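Local coordinates for pyocin S5 (Pseudomonas aeruginosa PAO1, PDB 6THK), which probably kills susceptible bacteria as a pore-forming bacteriocin, entering the target cell and depolarising its cytoplasmic membrane, at residues L222-P230 with R243-A251; R95-S103 with Q191-D199. The protein carries 1 engineered substitution. All coordinates share one frame; numbering follows the deposited sequence.

Contact 1: L222-P230 with R243-A251; sequences LDQAGSALP and RATRLVTQA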
loop_
_atom_site.group_PDB
_atom_site.type_symbol
_atom_site.label_atom_id
_atom_site.label_comp_id
_atom_site.label_asym_id
_atom_site.label_seq_id
_atom_site.Cartn_x
_atom_site.Cartn_y
_atom_site.Cartn_z
ATOM N N LEU A 222 4.332 -4.112 2.158
ATOM C CA LEU A 222 4.171 -4.163 0.695
ATOM C C LEU A 222 5.505 -4.348 -0.020
ATOM O O LEU A 222 5.570 -5.079 -1.012
ATOM C CB LEU A 222 3.422 -2.942 0.159
ATOM C CG LEU A 222 1.913 -2.912 0.420
ATOM C CD1 LEU A 222 1.374 -1.551 0.201
ATOM C CD2 LEU A 222 1.156 -3.940 -0.429
ATOM N N ASP A 223 6.546 -3.710 0.506
ATOM C CA ASP A 223 7.896 -3.843 -0.016
ATOM C C ASP A 223 8.399 -5.268 0.160
ATOM O O ASP A 223 9.022 -5.823 -0.730
ATOM C CB ASP A 223 8.836 -2.881 0.696
ATOM C CG ASP A 223 8.449 -1.445 0.496
ATOM O OD1 ASP A 223 7.955 -1.119 -0.596
ATOM O OD2 ASP A 223 8.637 -0.643 1.427
ATOM N N GLN A 224 8.111 -5.868 1.309
ATOM C CA GLN A 224 8.543 -7.232 1.586
ATOM C C GLN A 224 7.909 -8.185 0.599
ATOM O O GLN A 224 8.550 -9.104 0.106
ATOM C CB GLN A 224 8.164 -7.647 3.007
ATOM C CG GLN A 224 8.857 -8.913 3.497
ATOM C CD GLN A 224 8.010 -10.167 3.349
ATOM O OE1 GLN A 224 7.405 -10.636 4.308
ATOM N NE2 GLN A 224 7.977 -10.721 2.144
ATOM N N ALA A 225 6.628 -7.974 0.336
ATOM C CA ALA A 225 5.896 -8.760 -0.627
ATOM C C ALA A 225 6.497 -8.508 -2.002
ATOM O O ALA A 225 6.572 -9.399 -2.838
ATOM C CB ALA A 225 4.428 -8.380 -0.604
ATOM N N GLY A 226 6.898 -7.264 -2.226
ATOM C CA GLY A 226 7.462 -6.826 -3.497
ATOM C C GLY A 226 8.806 -7.445 -3.836
ATOM O O GLY A 226 9.134 -7.564 -5.019
ATOM N N SER A 227 9.602 -7.838 -2.807
ATOM C CA SER A 227 10.941 -8.431 -2.972
ATOM C C SER A 227 10.910 -9.779 -3.657
ATOM O O SER A 227 11.860 -10.131 -4.358
ATOM C CB SER A 227 11.667 -8.552 -1.632
ATOM O OG SER A 227 11.071 -9.498 -0.760
ATOM N N ALA A 228 9.828 -10.541 -3.444
ATOM C CA ALA A 228 9.627 -11.864 -4.030
ATOM C C ALA A 228 9.570 -11.785 -5.557
ATOM O O ALA A 228 9.970 -12.726 -6.243
ATOM C CB ALA A 228 8.331 -12.463 -3.499
ATOM N N LEU A 229 9.098 -10.636 -6.066
ATOM C CA LEU A 229 8.875 -10.331 -7.471
ATOM C C LEU A 229 10.160 -10.121 -8.306
ATOM O O LEU A 229 11.117 -9.491 -7.838
ATOM C CB LEU A 229 7.928 -9.123 -7.588
ATOM C CG LEU A 229 6.509 -9.348 -7.055
ATOM C CD1 LEU A 229 5.857 -8.047 -6.692
ATOM C CD2 LEU A 229 5.647 -10.099 -8.058
ATOM N N PRO A 230 10.178 -10.661 -9.549
ATOM C CA PRO A 230 11.357 -10.501 -10.417
ATOM C C PRO A 230 11.554 -9.056 -10.928
ATOM O O PRO A 230 10.597 -8.267 -10.907
ATOM C CB PRO A 230 11.073 -11.470 -11.580
ATOM C CG PRO A 230 9.929 -12.323 -11.122
ATOM C CD PRO A 230 9.133 -11.439 -10.237
ATOM N N ARG A 243 1.419 -3.928 -11.104
ATOM C CA ARG A 243 2.147 -4.692 -10.099
ATOM C C ARG A 243 1.799 -4.195 -8.689
ATOM O O ARG A 243 1.552 -5.017 -7.813
ATOM C CB ARG A 243 3.665 -4.636 -10.365
ATOM C CG ARG A 243 4.519 -5.383 -9.341
ATOM C CD ARG A 243 5.994 -5.387 -9.706
ATOM N NE ARG A 243 6.350 -6.506 -10.579
ATOM C CZ ARG A 243 7.593 -6.940 -10.769
ATOM N NH1 ARG A 243 8.611 -6.343 -10.160
ATOM N NH2 ARG A 243 7.828 -7.969 -11.570
ATOM N N ALA A 244 1.740 -2.863 -8.482
ATOM C CA ALA A 244 1.414 -2.286 -7.172
ATOM C C ALA A 244 -0.029 -2.585 -6.804
ATOM O O ALA A 244 -0.306 -2.847 -5.638
ATOM C CB ALA A 244 1.665 -0.797 -7.166
ATOM N N THR A 245 -0.939 -2.579 -7.796
ATOM C CA THR A 245 -2.351 -2.897 -7.611
ATOM C C THR A 245 -2.499 -4.365 -7.192
ATOM O O THR A 245 -3.324 -4.670 -6.326
ATOM C CB THR A 245 -3.152 -2.496 -8.852
ATOM O OG1 THR A 245 -3.009 -1.086 -9.049
ATOM C CG2 THR A 245 -4.627 -2.827 -8.734
ATOM N N ARG A 246 -1.655 -5.259 -7.758
ATOM C CA ARG A 246 -1.676 -6.678 -7.429
ATOM C C ARG A 246 -1.243 -6.945 -5.996
ATOM O O ARG A 246 -1.877 -7.755 -5.316
ATOM C CB ARG A 246 -0.861 -7.494 -8.436
ATOM C CG ARG A 246 -1.707 -7.978 -9.598
ATOM C CD ARG A 246 -0.920 -8.737 -10.653
ATOM N NE ARG A 246 -1.114 -8.161 -11.988
ATOM C CZ ARG A 246 -2.131 -8.441 -12.803
ATOM N NH1 ARG A 246 -3.070 -9.307 -12.428
ATOM N NH2 ARG A 246 -2.222 -7.859 -13.989
ATOM N N LEU A 247 -0.210 -6.234 -5.514
ATOM C CA LEU A 247 0.279 -6.370 -4.149
ATOM C C LEU A 247 -0.767 -5.941 -3.131
ATOM O O LEU A 247 -1.032 -6.681 -2.189
ATOM C CB LEU A 247 1.579 -5.569 -3.941
ATOM C CG LEU A 247 2.863 -6.143 -4.548
ATOM C CD1 LEU A 247 4.026 -5.242 -4.260
ATOM C CD2 LEU A 247 3.169 -7.526 -3.999
ATOM N N VAL A 248 -1.357 -4.754 -3.323
ATOM C CA VAL A 248 -2.384 -4.185 -2.453
ATOM C C VAL A 248 -3.629 -5.092 -2.420
ATOM O O VAL A 248 -4.094 -5.422 -1.333
ATOM C CB VAL A 248 -2.703 -2.724 -2.863
ATOM C CG1 VAL A 248 -3.813 -2.129 -2.006
ATOM C CG2 VAL A 248 -1.449 -1.862 -2.773
ATOM N N THR A 249 -4.124 -5.537 -3.600
ATOM C CA THR A 249 -5.286 -6.430 -3.704
ATOM C C THR A 249 -5.062 -7.740 -2.932
ATOM O O THR A 249 -5.932 -8.135 -2.149
ATOM C CB THR A 249 -5.684 -6.641 -5.164
ATOM O OG1 THR A 249 -5.903 -5.358 -5.746
ATOM C CG2 THR A 249 -6.943 -7.468 -5.315
ATOM N N GLN A 250 -3.889 -8.390 -3.130
ATOM C CA GLN A 250 -3.547 -9.632 -2.442
ATOM C C GLN A 250 -3.386 -9.416 -0.925
ATOM O O GLN A 250 -3.861 -10.240 -0.142
ATOM C CB GLN A 250 -2.316 -10.298 -3.077
ATOM C CG GLN A 250 -2.074 -11.740 -2.592
ATOM C CD GLN A 250 -3.148 -12.719 -3.029
ATOM O OE1 GLN A 250 -4.012 -13.134 -2.248
ATOM N NE2 GLN A 250 -3.116 -13.118 -4.291
ATOM N N ALA A 251 -2.749 -8.295 -0.514
ATOM C CA ALA A 251 -2.587 -7.934 0.897
ATOM C C ALA A 251 -3.951 -7.755 1.564
ATOM O O ALA A 251 -4.102 -8.152 2.716
ATOM C CB ALA A 251 -1.772 -6.657 1.026
#

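Contact 2: R95-S103 with Q191-D199; sequences RQERVDVMS and QKALKEKED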
loop_
_atom_site.group_PDB
_atom_site.type_symbol
_atom_site.label_atom_id
_atom_site.label_comp_id
_atom_site.label_asym_id
_atom_site.label_seq_id
_atom_site.Cartn_x
_atom_site.Cartn_y
_atom_site.Cartn_z
ATOM N N ARG A 95 8.022 -10.779 39.556
ATOM C CA ARG A 95 6.760 -11.377 39.931
ATOM C C ARG A 95 6.779 -12.856 39.572
ATOM O O ARG A 95 6.174 -13.674 40.250
ATOM C CB ARG A 95 5.606 -10.666 39.231
ATOM C CG ARG A 95 4.275 -10.826 39.937
ATOM C CD ARG A 95 3.382 -9.618 39.744
ATOM N NE ARG A 95 3.954 -8.415 40.334
ATOM C CZ ARG A 95 3.826 -8.073 41.609
ATOM N NH1 ARG A 95 3.149 -8.848 42.431
ATOM N NH2 ARG A 95 4.377 -6.962 42.064
ATOM N N GLN A 96 7.482 -13.201 38.505
ATOM C CA GLN A 96 7.571 -14.589 38.089
ATOM C C GLN A 96 8.375 -15.391 39.103
ATOM O O GLN A 96 8.016 -16.506 39.451
ATOM C CB GLN A 96 8.205 -14.698 36.712
ATOM C CG GLN A 96 8.071 -16.072 36.089
ATOM C CD GLN A 96 6.641 -16.392 35.706
ATOM O OE1 GLN A 96 5.777 -16.564 36.563
ATOM N NE2 GLN A 96 6.386 -16.476 34.409
ATOM N N GLU A 97 9.476 -14.812 39.558
ATOM C CA GLU A 97 10.338 -15.437 40.559
ATOM C C GLU A 97 9.581 -15.731 41.869
ATOM O O GLU A 97 9.735 -16.821 42.416
ATOM C CB GLU A 97 11.609 -14.609 40.787
ATOM C CG GLU A 97 12.608 -14.776 39.652
ATOM C CD GLU A 97 13.892 -13.980 39.763
ATOM O OE1 GLU A 97 13.870 -12.882 40.368
ATOM O OE2 GLU A 97 14.925 -14.456 39.243
ATOM N N ARG A 98 8.703 -14.794 42.297
ATOM C CA ARG A 98 7.838 -14.864 43.475
ATOM C C ARG A 98 6.828 -16.006 43.325
ATOM O O ARG A 98 6.723 -16.845 44.218
ATOM C CB ARG A 98 7.114 -13.519 43.675
ATOM C CG ARG A 98 7.048 -13.068 45.133
ATOM C CD ARG A 98 6.972 -11.559 45.284
ATOM N NE ARG A 98 8.213 -10.968 45.795
ATOM C CZ ARG A 98 8.760 -9.848 45.325
ATOM N NH1 ARG A 98 8.192 -9.193 44.317
ATOM N NH2 ARG A 98 9.885 -9.380 45.854
ATOM N N VAL A 99 6.127 -16.058 42.182
ATOM C CA VAL A 99 5.134 -17.078 41.830
ATOM C C VAL A 99 5.773 -18.476 41.829
ATOM O O VAL A 99 5.198 -19.408 42.386
ATOM C CB VAL A 99 4.458 -16.729 40.467
ATOM C CG1 VAL A 99 3.688 -17.912 39.885
ATOM C CG2 VAL A 99 3.542 -15.520 40.607
ATOM N N ASP A 100 6.975 -18.599 41.230
ATOM C CA ASP A 100 7.723 -19.855 41.112
ATOM C C ASP A 100 8.144 -20.449 42.465
ATOM O O ASP A 100 7.976 -21.653 42.670
ATOM C CB ASP A 100 8.936 -19.686 40.168
ATOM C CG ASP A 100 8.616 -19.577 38.672
ATOM O OD1 ASP A 100 7.437 -19.764 38.295
ATOM O OD2 ASP A 100 9.557 -19.325 37.876
ATOM N N VAL A 101 8.672 -19.611 43.379
ATOM C CA VAL A 101 9.093 -20.023 44.719
ATOM C C VAL A 101 7.858 -20.404 45.556
ATOM O O VAL A 101 7.812 -21.504 46.097
ATOM C CB VAL A 101 9.991 -18.949 45.405
ATOM C CG1 VAL A 101 10.217 -19.256 46.884
ATOM C CG2 VAL A 101 11.327 -18.809 44.682
ATOM N N MET A 102 6.849 -19.521 45.614
ATOM C CA MET A 102 5.594 -19.750 46.332
ATOM C C MET A 102 4.910 -21.029 45.874
ATOM O O MET A 102 4.369 -21.739 46.716
ATOM C CB MET A 102 4.633 -18.574 46.156
ATOM C CG MET A 102 4.953 -17.377 47.008
ATOM S SD MET A 102 3.804 -16.043 46.613
ATOM C CE MET A 102 4.313 -14.827 47.778
ATOM N N SER A 103 4.936 -21.337 44.558
ATOM C CA SER A 103 4.325 -22.556 44.026
ATOM C C SER A 103 5.090 -23.793 44.517
ATOM O O SER A 103 4.457 -24.762 44.939
ATOM C CB SER A 103 4.277 -22.525 42.500
ATOM O OG SER A 103 3.534 -21.420 42.010
ATOM N N GLN A 191 -0.660 -12.908 43.613
ATOM C CA GLN A 191 0.543 -12.627 42.846
ATOM C C GLN A 191 0.329 -12.950 41.377
ATOM O O GLN A 191 0.804 -12.236 40.506
ATOM C CB GLN A 191 1.736 -13.397 43.397
ATOM C CG GLN A 191 2.169 -12.927 44.767
ATOM C CD GLN A 191 2.971 -11.650 44.719
ATOM O OE1 GLN A 191 3.773 -11.444 43.820
ATOM N NE2 GLN A 191 2.762 -10.789 45.697
ATOM N N LYS A 192 -0.365 -14.046 41.112
ATOM C CA LYS A 192 -0.658 -14.441 39.747
ATOM C C LYS A 192 -1.533 -13.388 39.092
ATOM O O LYS A 192 -1.339 -13.041 37.933
ATOM C CB LYS A 192 -1.377 -15.783 39.724
ATOM C CG LYS A 192 -0.463 -16.979 39.573
ATOM C CD LYS A 192 -1.076 -18.199 40.222
ATOM C CE LYS A 192 -0.728 -19.456 39.455
ATOM N NZ LYS A 192 0.281 -20.270 40.182
ATOM N N ALA A 193 -2.500 -12.880 39.844
ATOM C CA ALA A 193 -3.402 -11.870 39.324
ATOM C C ALA A 193 -2.643 -10.600 38.993
ATOM O O ALA A 193 -2.883 -9.976 37.971
ATOM C CB ALA A 193 -4.505 -11.580 40.323
ATOM N N LEU A 194 -1.718 -10.222 39.863
ATOM C CA LEU A 194 -0.919 -9.031 39.649
ATOM C C LEU A 194 -0.049 -9.180 38.415
ATOM O O LEU A 194 0.145 -8.240 37.661
ATOM C CB LEU A 194 -0.061 -8.729 40.869
ATOM C CG LEU A 194 -0.614 -7.617 41.752
ATOM C CD1 LEU A 194 -2.009 -7.966 42.237
ATOM C CD2 LEU A 194 0.308 -7.358 42.927
ATOM N N LYS A 195 0.501 -10.367 38.228
ATOM C CA LYS A 195 1.336 -10.621 37.082
ATOM C C LYS A 195 0.516 -10.482 35.820
ATOM O O LYS A 195 0.934 -9.839 34.870
ATOM C CB LYS A 195 1.918 -12.022 37.157
ATOM C CG LYS A 195 3.011 -12.265 36.144
ATOM C CD LYS A 195 3.220 -13.742 35.908
ATOM C CE LYS A 195 4.388 -13.956 34.970
ATOM N NZ LYS A 195 4.470 -12.872 33.956
ATOM N N GLU A 196 -0.667 -11.083 35.831
ATOM C CA GLU A 196 -1.558 -11.054 34.683
ATOM C C GLU A 196 -1.903 -9.620 34.316
ATOM O O GLU A 196 -1.957 -9.273 33.143
ATOM C CB GLU A 196 -2.822 -11.863 34.969
ATOM C CG GLU A 196 -4.113 -11.230 34.489
ATOM C CD GLU A 196 -5.261 -12.218 34.442
ATOM O OE1 GLU A 196 -5.951 -12.393 35.467
ATOM O OE2 GLU A 196 -5.478 -12.817 33.374
ATOM N N LYS A 197 -2.141 -8.790 35.325
ATOM C CA LYS A 197 -2.444 -7.384 35.107
ATOM C C LYS A 197 -1.246 -6.687 34.477
ATOM O O LYS A 197 -1.401 -5.819 33.634
ATOM C CB LYS A 197 -2.847 -6.695 36.408
ATOM N N GLU A 198 -0.051 -7.033 34.934
ATOM C CA GLU A 198 1.164 -6.461 34.379
ATOM C C GLU A 198 1.365 -6.860 32.917
ATOM O O GLU A 198 1.806 -6.058 32.108
ATOM C CB GLU A 198 2.376 -6.835 35.225
ATOM C CG GLU A 198 2.817 -5.725 36.160
ATOM C CD GLU A 198 3.135 -6.218 37.556
ATOM O OE1 GLU A 198 3.891 -7.197 37.684
ATOM O OE2 GLU A 198 2.635 -5.617 38.529
ATOM N N ASP A 199 1.054 -8.108 32.589
ATOM C CA ASP A 199 1.205 -8.603 31.226
ATOM C C ASP A 199 0.263 -7.887 30.271
ATOM O O ASP A 199 0.603 -7.651 29.122
ATOM C CB ASP A 199 0.957 -10.109 31.165
ATOM C CG ASP A 199 2.075 -10.913 31.790
ATOM O OD1 ASP A 199 3.150 -10.339 32.051
ATOM O OD2 ASP A 199 1.875 -12.122 32.020
#

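Contact 1: L222-P230 with R243-A251
L222 and L247 meet where the short helical segment 222-227 crosses helix 243-251 at 115°, the axes 10.1 Å apart at closest approach. The two leucines slide past each other in opposite directions, L222 CD2 lying 3.9 Å from L247 CB and also packing on V248 CG2 and A251 CB. L247 uses both methyls: CD1 rests against the backbone of L222 and G226, while L247 CD2 touches A225 CB at 3.7 Å. L229 CD1 meets L247 CD2 tip to tip at 3.8 Å. From helix 243-251, R243 stretches out with CG anti to the backbone N (chi1 179°) and bends at chi3, bringing its guanidinium to P230. R243 NH1 and NH2 both donate to P230 O, each at 2.9 Å and in the guanidinium plane, and L229 CB lies over one face of the group, 3.8 Å above its centre. Both bonds are bent (143°) because they converge on one oxygen; together they restrain the guanidinium's rotation. A small leucine-centred apolar patch, extended by V248 and A251 onto L296 and L292 of helix 272-338, is closed at one end by a charged group bonded to backbone, tying the chain at L229-P230 to the following helix.

Contact 2: R95-S103 with Q191-D199
R95 reaches segment 191-199 with CG anti to the backbone N (chi1 -157°) and bends at chi2 and chi3, which lays its aliphatic part along K195 and turns the guanidinium over L194. On the facing helix, Q191 has CG anti to its carbonyl carbon and folds again at chi2, directing OE1 toward R95 and R98. The helices run roughly antiparallel (153°), with axes 9.7 Å apart, and each of these two residues is a knob in a hole of the opposite helix: R95 sits among Q191, L194, K195 and E198, and Q191 among R95, R98, V99 and M102.

R95 NE makes a weak, bent hydrogen bond of 2.9 Å to E198 OE1 within a salt bridge. The oxygen lies at the edge of the guanidinium, but the carboxylate plane is turned 69° from it, so the two groups do not form a flat, two-pronged pair. L194 lies over one guanidinium face. R95 NH1 also comes within 3.0 Å of Q191 OE1, at an angle too poor for a hydrogen bond, although the opposite polarity probably makes the approach favourable.

Toward S103 the aliphatic part of Q191 packs against V99 and M102: V99 CG2 touches Q191 CB at 3.9 Å, and M102 SD lies 4.0 Å from Q191 CG. At the margin, the amide of Q96 crosses K195 obliquely near CE; K195 NZ makes a weak hydrogen bond to D199 OD2, part of a salt bridge within its own helix.

M102 touches L184 and L188 farther back on helix 157-212, and S103 touches L188, while R98 and V101 face helix 42-87. Reciprocal knobs-into-holes resemble local coiled-coil packing, here with polar and charged knobs; only the 191-199 side lies in a predicted coiled coil (174-217).

Both contacts are surface contacts in an elongated, almost wholly helical chain, and neither shares a helix with the other. They are in series: contact 2 joins helices 95-121 and 157-212, distant in sequence, before contact 1 joins the neighbouring helices 214-227 and 237-267. Their centres lie 44 Å apart, with nearest atoms about 26 Å apart. Contact 1 is the smaller, a steep crossing centred on leucine, and lies near the zinc ion held by E221 and E288; contact 2 is away from the metal sites. An arginine works at each, but R243 grips a backbone carbonyl beyond a helix end, whereas R95 lies between two helices and pairs with a side-chain carboxylate.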